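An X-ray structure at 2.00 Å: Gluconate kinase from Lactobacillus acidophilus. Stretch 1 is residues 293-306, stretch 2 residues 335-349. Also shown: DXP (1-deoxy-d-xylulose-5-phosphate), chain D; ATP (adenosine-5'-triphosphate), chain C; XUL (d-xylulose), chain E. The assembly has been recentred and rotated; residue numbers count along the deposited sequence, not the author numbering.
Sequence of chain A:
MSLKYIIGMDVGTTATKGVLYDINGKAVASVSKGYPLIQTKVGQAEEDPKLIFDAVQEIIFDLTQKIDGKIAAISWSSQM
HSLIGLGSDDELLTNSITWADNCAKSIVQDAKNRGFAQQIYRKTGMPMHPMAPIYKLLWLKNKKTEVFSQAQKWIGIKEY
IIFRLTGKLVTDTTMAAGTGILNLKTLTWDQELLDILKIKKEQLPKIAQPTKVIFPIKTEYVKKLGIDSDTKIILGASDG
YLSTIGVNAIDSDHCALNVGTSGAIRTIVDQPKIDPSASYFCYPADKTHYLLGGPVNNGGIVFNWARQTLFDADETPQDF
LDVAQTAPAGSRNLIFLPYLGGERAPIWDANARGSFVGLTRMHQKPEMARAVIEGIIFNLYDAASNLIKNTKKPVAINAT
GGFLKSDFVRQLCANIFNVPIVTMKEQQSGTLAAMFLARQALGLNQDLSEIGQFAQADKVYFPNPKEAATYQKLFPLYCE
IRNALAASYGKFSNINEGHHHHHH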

# COMPACT_ATOMS: atom_id res chain seq x y z
N GLY A 293 -27.72 8.03 -4.45
CA GLY A 293 -26.71 7.72 -3.46
C GLY A 293 -25.70 6.67 -3.82
O GLY A 293 -25.79 6.02 -4.88
N GLY A 294 -24.73 6.53 -2.92
CA GLY A 294 -23.70 5.51 -3.01
C GLY A 294 -23.61 4.75 -1.70
O GLY A 294 -23.31 5.33 -0.65
N PRO A 295 -23.90 3.45 -1.74
CA PRO A 295 -23.62 2.62 -0.56
C PRO A 295 -22.13 2.28 -0.58
O PRO A 295 -21.60 1.92 -1.61
N VAL A 296 -21.45 2.43 0.55
CA VAL A 296 -19.99 2.25 0.60
C VAL A 296 -19.67 1.20 1.65
O VAL A 296 -20.01 1.38 2.84
N ASN A 297 -19.03 0.11 1.24
CA ASN A 297 -18.74 -0.99 2.16
C ASN A 297 -17.77 -0.59 3.27
O ASN A 297 -17.94 -0.95 4.44
N ASN A 298 -16.73 0.14 2.87
CA ASN A 298 -15.52 0.27 3.68
C ASN A 298 -15.53 1.44 4.63
O ASN A 298 -14.80 2.42 4.44
N GLY A 299 -16.36 1.32 5.66
CA GLY A 299 -16.51 2.36 6.66
C GLY A 299 -15.78 1.99 7.94
O GLY A 299 -14.57 1.71 7.92
N GLY A 300 -16.51 1.98 9.05
CA GLY A 300 -15.92 1.69 10.33
C GLY A 300 -15.35 0.29 10.42
O GLY A 300 -14.49 0.03 11.26
N ILE A 301 -15.84 -0.61 9.56
CA ILE A 301 -15.32 -1.97 9.53
C ILE A 301 -13.83 -1.98 9.21
O ILE A 301 -13.07 -2.82 9.69
N VAL A 302 -13.41 -1.02 8.39
CA VAL A 302 -12.01 -0.88 8.01
C VAL A 302 -11.23 -0.16 9.12
O VAL A 302 -10.08 -0.50 9.40
N PHE A 303 -11.86 0.81 9.77
CA PHE A 303 -11.29 1.41 10.97
C PHE A 303 -11.01 0.33 12.02
O PHE A 303 -9.97 0.31 12.64
N ASN A 304 -11.98 -0.56 12.20
CA ASN A 304 -11.81 -1.69 13.09
C ASN A 304 -10.65 -2.58 12.68
O ASN A 304 -9.83 -2.94 13.52
N TRP A 305 -10.57 -2.96 11.40
CA TRP A 305 -9.45 -3.76 10.92
C TRP A 305 -8.10 -3.09 11.23
O TRP A 305 -7.18 -3.74 11.71
N ALA A 306 -8.00 -1.79 10.94
CA ALA A 306 -6.75 -1.06 11.17
C ALA A 306 -6.39 -0.99 12.65
O ALA A 306 -5.21 -1.05 13.00
N ILE A 335 -1.06 7.64 0.97
CA ILE A 335 -2.39 7.29 0.50
C ILE A 335 -2.83 5.90 0.98
O ILE A 335 -2.07 4.92 0.86
N PHE A 336 -4.04 5.81 1.51
CA PHE A 336 -4.66 4.54 1.87
C PHE A 336 -5.92 4.36 1.05
O PHE A 336 -6.90 5.09 1.25
N LEU A 337 -5.91 3.42 0.11
CA LEU A 337 -7.14 3.04 -0.58
C LEU A 337 -7.85 2.01 0.31
O LEU A 337 -7.31 0.95 0.59
N PRO A 338 -9.08 2.32 0.76
CA PRO A 338 -9.72 1.55 1.84
C PRO A 338 -10.47 0.29 1.39
O PRO A 338 -11.21 -0.27 2.20
N TYR A 339 -10.28 -0.15 0.16
CA TYR A 339 -11.16 -1.18 -0.39
C TYR A 339 -10.94 -2.60 0.13
O TYR A 339 -10.84 -3.53 -0.66
N LEU A 340 -10.90 -2.77 1.45
CA LEU A 340 -10.67 -4.09 2.04
C LEU A 340 -11.69 -5.18 1.63
O LEU A 340 -11.31 -6.29 1.29
N GLY A 341 -12.98 -4.87 1.64
CA GLY A 341 -13.98 -5.88 1.28
C GLY A 341 -14.54 -5.79 -0.13
O GLY A 341 -15.73 -6.01 -0.34
N GLY A 342 -13.70 -5.47 -1.12
CA GLY A 342 -14.22 -5.05 -2.41
C GLY A 342 -14.99 -3.76 -2.16
O GLY A 342 -15.04 -3.28 -1.01
N GLU A 343 -15.59 -3.18 -3.19
CA GLU A 343 -16.32 -1.93 -2.97
C GLU A 343 -17.50 -1.73 -3.91
O GLU A 343 -17.43 -2.11 -5.09
N ARG A 344 -18.58 -1.16 -3.39
CA ARG A 344 -19.67 -0.71 -4.23
C ARG A 344 -19.35 0.73 -4.65
O ARG A 344 -18.35 0.94 -5.31
N ALA A 345 -20.16 1.73 -4.29
CA ALA A 345 -19.77 3.09 -4.64
C ALA A 345 -18.49 3.43 -3.90
O ALA A 345 -18.34 3.00 -2.76
N PRO A 346 -17.57 4.19 -4.53
CA PRO A 346 -17.70 4.75 -5.89
C PRO A 346 -17.12 3.89 -7.03
O PRO A 346 -17.42 4.19 -8.19
N ILE A 347 -16.34 2.85 -6.75
CA ILE A 347 -15.66 2.13 -7.83
C ILE A 347 -16.39 0.90 -8.39
O ILE A 347 -16.07 0.43 -9.47
N TRP A 348 -17.36 0.37 -7.64
CA TRP A 348 -18.15 -0.77 -8.10
C TRP A 348 -17.26 -1.89 -8.64
O TRP A 348 -17.37 -2.30 -9.80
N ASP A 349 -16.37 -2.38 -7.79
CA ASP A 349 -15.48 -3.48 -8.15
C ASP A 349 -15.43 -4.45 -6.98
O ASP A 349 -14.81 -4.17 -5.96

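What does the first part of stretch 2 offer to the helix of stretch 1? Phe336 points toward it with chi1 at t, while its neighbours Ile335 and Leu337 make no contact. The edge of the Phe336 ring meets Val302, whose own t rotamer leaves CG1 3.8 Å from Phe336 CE2, and Trp305 lies obliquely nearby, its CZ3 4.2 Å from Phe336 CZ. Pro338 also points in, and its CB comes within 4.2 Å of Asn298 CB.

How does the turn from Tyr339 to Gly342 hold stretch 1? The CA-to-CB bond of Tyr339 points away overall, although Tyr339 CB remains 4.2 Å from Asn298 ND2. Leu340 does the apolar work: with chi1 between wells at -94° and chi2 at p, it sets CD2 over one face of the Trp305 indole, 3.6 Å from the centroid of the five-membered ring, a CH-pi contact. Leu340 CB also lies 4.0 Å from Val302 CG2. Most of the polar work falls to Asn298, an m rotamer pointing into the turn. Its OD1 accepts a nearly straight hydrogen bond from Gly341 N at 3.1 Å, and its ND2 donates to Gly342 O at 3.0 Å, so one amide grips the backbone of this type I turn at two points. Gly342 has positive phi, which favours glycine.

Why is Glu343 central although its CA-to-CB bond points sideways? With chi1 at t and chi2 at p, its end comes nearer to stretch 1, and the carboxylate meets both backbone and side-chain donors where the strand gives way to the loop. Asn297 N donates to Glu343 OE1 at 2.8 Å, and Asn298 ND2 donates to Glu343 OE2, also at 2.8 Å. Within its own stretch, OE1 of Glu343 accepts from Arg344 N at 2.6 Å.

What does Arg344 join together? It points toward stretch 1 with chi1 at m, and Asn297, also m, points back. Asn297 OD1 accepts from both Arg344 NE at 2.7 Å and Arg344 NH2 at 2.9 Å, near the guanidinium plane, while Pro295 CB covers one face. Both residues also reach bound groups: Arg344 NH1 donates to XUL O3 at 2.7 Å, and Asn297 ND2 to DXP O3P at 2.9 Å.

How does the contact close beyond Arg344? Ala345 points in so closely, its CB 3.4 Å from Gly294 CA, that a CB on Gly294 would clash with it. Ala345 N makes a weak hydrogen bond to Pro295 O at 3.0 Å. Finally, Trp348, m at chi1, brings CZ2 within 3.9 Å of Pro295 CD.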

# COMPACT_ATOMS: atom_id res chain seq x y z
CB PRO A 295 -24.45 1.36 -0.82
CG PRO A 295 -24.81 1.39 -2.30
CD PRO A 295 -24.31 2.65 -2.91
CB VAL A 296 -19.30 3.58 0.94
CG1 VAL A 296 -17.80 3.41 1.04
CG2 VAL A 296 -19.63 4.65 -0.10
CB ASN A 297 -18.15 -2.20 1.43
CG ASN A 297 -19.06 -2.75 0.34
OD1 ASN A 297 -20.28 -2.53 0.35
ND2 ASN A 297 -18.47 -3.48 -0.61
CB ASN A 298 -14.30 0.29 2.75
CG ASN A 298 -14.19 -1.00 1.93
OD1 ASN A 298 -13.96 -2.07 2.49
ND2 ASN A 298 -14.39 -0.90 0.63
CB ILE A 301 -16.09 -2.84 8.49
CG1 ILE A 301 -15.69 -4.31 8.62
CG2 ILE A 301 -15.87 -2.35 7.04
CD1 ILE A 301 -16.75 -5.27 8.04
CB VAL A 302 -11.86 -0.16 6.65
CG1 VAL A 302 -10.40 0.19 6.39
CG2 VAL A 302 -12.41 -1.05 5.51
CB PHE A 303 -12.23 2.46 11.55
CG PHE A 303 -11.76 3.06 12.84
CD1 PHE A 303 -12.15 2.51 14.05
CD2 PHE A 303 -10.91 4.16 12.84
CE1 PHE A 303 -11.72 3.06 15.25
CE2 PHE A 303 -10.48 4.71 14.03
CZ PHE A 303 -10.88 4.16 15.25
CB ASN A 304 -13.08 -2.51 13.15
CG ASN A 304 -13.05 -3.55 14.24
OD1 ASN A 304 -13.13 -4.76 13.98
ND2 ASN A 304 -12.95 -3.09 15.48
CB TRP A 305 -9.55 -4.06 9.42
CG TRP A 305 -8.27 -4.61 8.85
CD1 TRP A 305 -7.90 -5.93 8.78
CD2 TRP A 305 -7.19 -3.86 8.27
NE1 TRP A 305 -6.66 -6.04 8.19
CE2 TRP A 305 -6.20 -4.79 7.87
CE3 TRP A 305 -6.97 -2.49 8.05
CZ2 TRP A 305 -5.00 -4.39 7.27
CZ3 TRP A 305 -5.77 -2.10 7.45
CH2 TRP A 305 -4.80 -3.05 7.07
CB ALA A 306 -6.82 0.34 10.58
CB ILE A 335 -2.48 7.32 -1.03
CG1 ILE A 335 -2.32 8.76 -1.54
CG2 ILE A 335 -3.82 6.70 -1.51
CD1 ILE A 335 -3.26 9.75 -0.88
CB PHE A 336 -5.00 4.48 3.36
CG PHE A 336 -5.64 3.18 3.78
CD1 PHE A 336 -4.90 2.00 3.84
CD2 PHE A 336 -6.98 3.13 4.13
CE1 PHE A 336 -5.49 0.80 4.24
CE2 PHE A 336 -7.57 1.94 4.53
CZ PHE A 336 -6.84 0.78 4.58
CB LEU A 337 -6.86 2.48 -1.98
CG LEU A 337 -6.07 3.35 -2.96
CD1 LEU A 337 -5.85 2.65 -4.32
CD2 LEU A 337 -6.77 4.68 -3.17
CB PRO A 338 -10.74 2.53 2.43
CG PRO A 338 -10.96 3.56 1.38
CD PRO A 338 -9.88 3.48 0.34
CB TYR A 339 -11.07 -1.20 -1.90
CG TYR A 339 -11.00 0.16 -2.54
CD1 TYR A 339 -11.96 1.12 -2.28
CD2 TYR A 339 -10.02 0.44 -3.46
CE1 TYR A 339 -11.91 2.36 -2.92
CE2 TYR A 339 -9.95 1.66 -4.08
CZ TYR A 339 -10.90 2.62 -3.81
OH TYR A 339 -10.79 3.82 -4.47
CB LEU A 340 -10.54 -3.97 3.57
CG LEU A 340 -9.09 -3.84 4.09
CD1 LEU A 340 -8.40 -2.70 3.42
CD2 LEU A 340 -9.09 -3.63 5.58
CB GLU A 343 -15.35 -0.73 -3.08
CG GLU A 343 -15.96 0.61 -2.69
CD GLU A 343 -16.66 0.56 -1.34
OE1 GLU A 343 -17.79 0.01 -1.26
OE2 GLU A 343 -16.07 1.07 -0.37
CB ARG A 344 -21.03 -0.91 -3.54
CG ARG A 344 -21.43 -2.40 -3.56
CD ARG A 344 -22.69 -2.73 -2.74
NE ARG A 344 -22.45 -2.55 -1.32
CZ ARG A 344 -23.40 -2.26 -0.43
NH1 ARG A 344 -24.66 -2.14 -0.83
NH2 ARG A 344 -23.09 -2.09 0.85
CB ALA A 345 -20.86 4.09 -4.28
CB PRO A 346 -16.90 6.05 -5.77
CG PRO A 346 -15.75 5.65 -4.91
CD PRO A 346 -16.31 4.62 -3.90
CB ILE A 347 -14.22 1.74 -7.43
CG1 ILE A 347 -14.23 0.82 -6.22
CG2 ILE A 347 -13.38 2.97 -7.14
CD1 ILE A 347 -12.88 0.14 -5.98
CB TRP A 348 -19.22 -0.34 -9.12
CG TRP A 348 -20.25 0.60 -8.50
CD1 TRP A 348 -20.28 1.97 -8.59
CD2 TRP A 348 -21.36 0.22 -7.68
NE1 TRP A 348 -21.35 2.47 -7.87
CE2 TRP A 348 -22.03 1.42 -7.30
CE3 TRP A 348 -21.86 -1.00 -7.22
CZ2 TRP A 348 -23.16 1.42 -6.48
CZ3 TRP A 348 -22.99 -1.00 -6.42
CH2 TRP A 348 -23.63 0.21 -6.05
CB ASP A 349 -14.07 -2.95 -8.46
CG ASP A 349 -13.09 -4.05 -8.82
OD1 ASP A 349 -13.44 -5.23 -8.66
OD2 ASP A 349 -11.98 -3.72 -9.28
C1 DXP D . -16.05 -11.93 -3.03
C2 DXP D . -15.84 -11.22 -1.65
C3 DXP D . -17.08 -10.53 -1.03
C4 DXP D . -17.63 -9.53 -2.07
C5 DXP D . -18.58 -8.36 -1.74
O2 DXP D . -14.74 -10.91 -1.32
O3 DXP D . -16.82 -10.10 0.25
O4 DXP D . -16.58 -9.17 -2.90
O5 DXP D . -18.27 -7.10 -2.28
P DXP D . -19.30 -6.02 -3.00
O2P DXP D . -19.54 -6.45 -4.52
O1P DXP D . -20.59 -5.81 -2.07
O3P DXP D . -18.66 -4.78 -3.19
PG ATP C . -26.45 0.09 13.63
O1G ATP C . -25.76 -0.41 15.05
O2G ATP C . -27.36 1.46 13.88
O3G ATP C . -27.27 -0.99 13.08
PB ATP C . -23.72 -0.08 12.77
O1B ATP C . -22.88 0.40 11.44
O2B ATP C . -23.67 -1.52 12.96
O3B ATP C . -25.28 0.46 12.53
PA ATP C . -22.42 2.05 14.35
O1A ATP C . -23.12 3.31 13.57
O2A ATP C . -22.32 2.27 15.78
O3A ATP C . -23.16 0.58 14.19
O5' ATP C . -20.88 1.95 13.75
C5' ATP C . -20.11 0.82 14.10
C4' ATP C . -18.66 1.15 13.84
O4' ATP C . -18.07 2.23 14.54
C3' ATP C . -17.59 0.03 13.74
O3' ATP C . -17.35 -0.45 12.45
C2' ATP C . -16.37 0.58 14.56
O2' ATP C . -15.13 0.18 14.05
C1' ATP C . -16.68 2.07 14.53
N9 ATP C . -16.22 2.79 15.71
C8 ATP C . -16.45 2.50 17.01
N7 ATP C . -15.90 3.57 17.77
C5 ATP C . -15.35 4.51 16.86
C6 ATP C . -14.70 5.75 17.06
N6 ATP C . -14.54 6.27 18.41
N1 ATP C . -14.28 6.46 16.00
C2 ATP C . -14.46 6.00 14.72
N3 ATP C . -15.10 4.78 14.54
C4 ATP C . -15.53 4.06 15.61
C1 XUL E . -29.34 1.20 0.07
C2 XUL E . -28.63 -0.01 -0.55
C3 XUL E . -28.19 -1.21 0.34
C4 XUL E . -28.80 -1.24 1.76
C5 XUL E . -30.30 -1.60 1.78
O1 XUL E . -28.53 2.34 -0.04
O2 XUL E . -28.37 -0.00 -1.73
O3 XUL E . -26.80 -1.17 0.51
O4 XUL E . -28.09 -2.21 2.50
O5 XUL E . -30.68 -2.14 3.02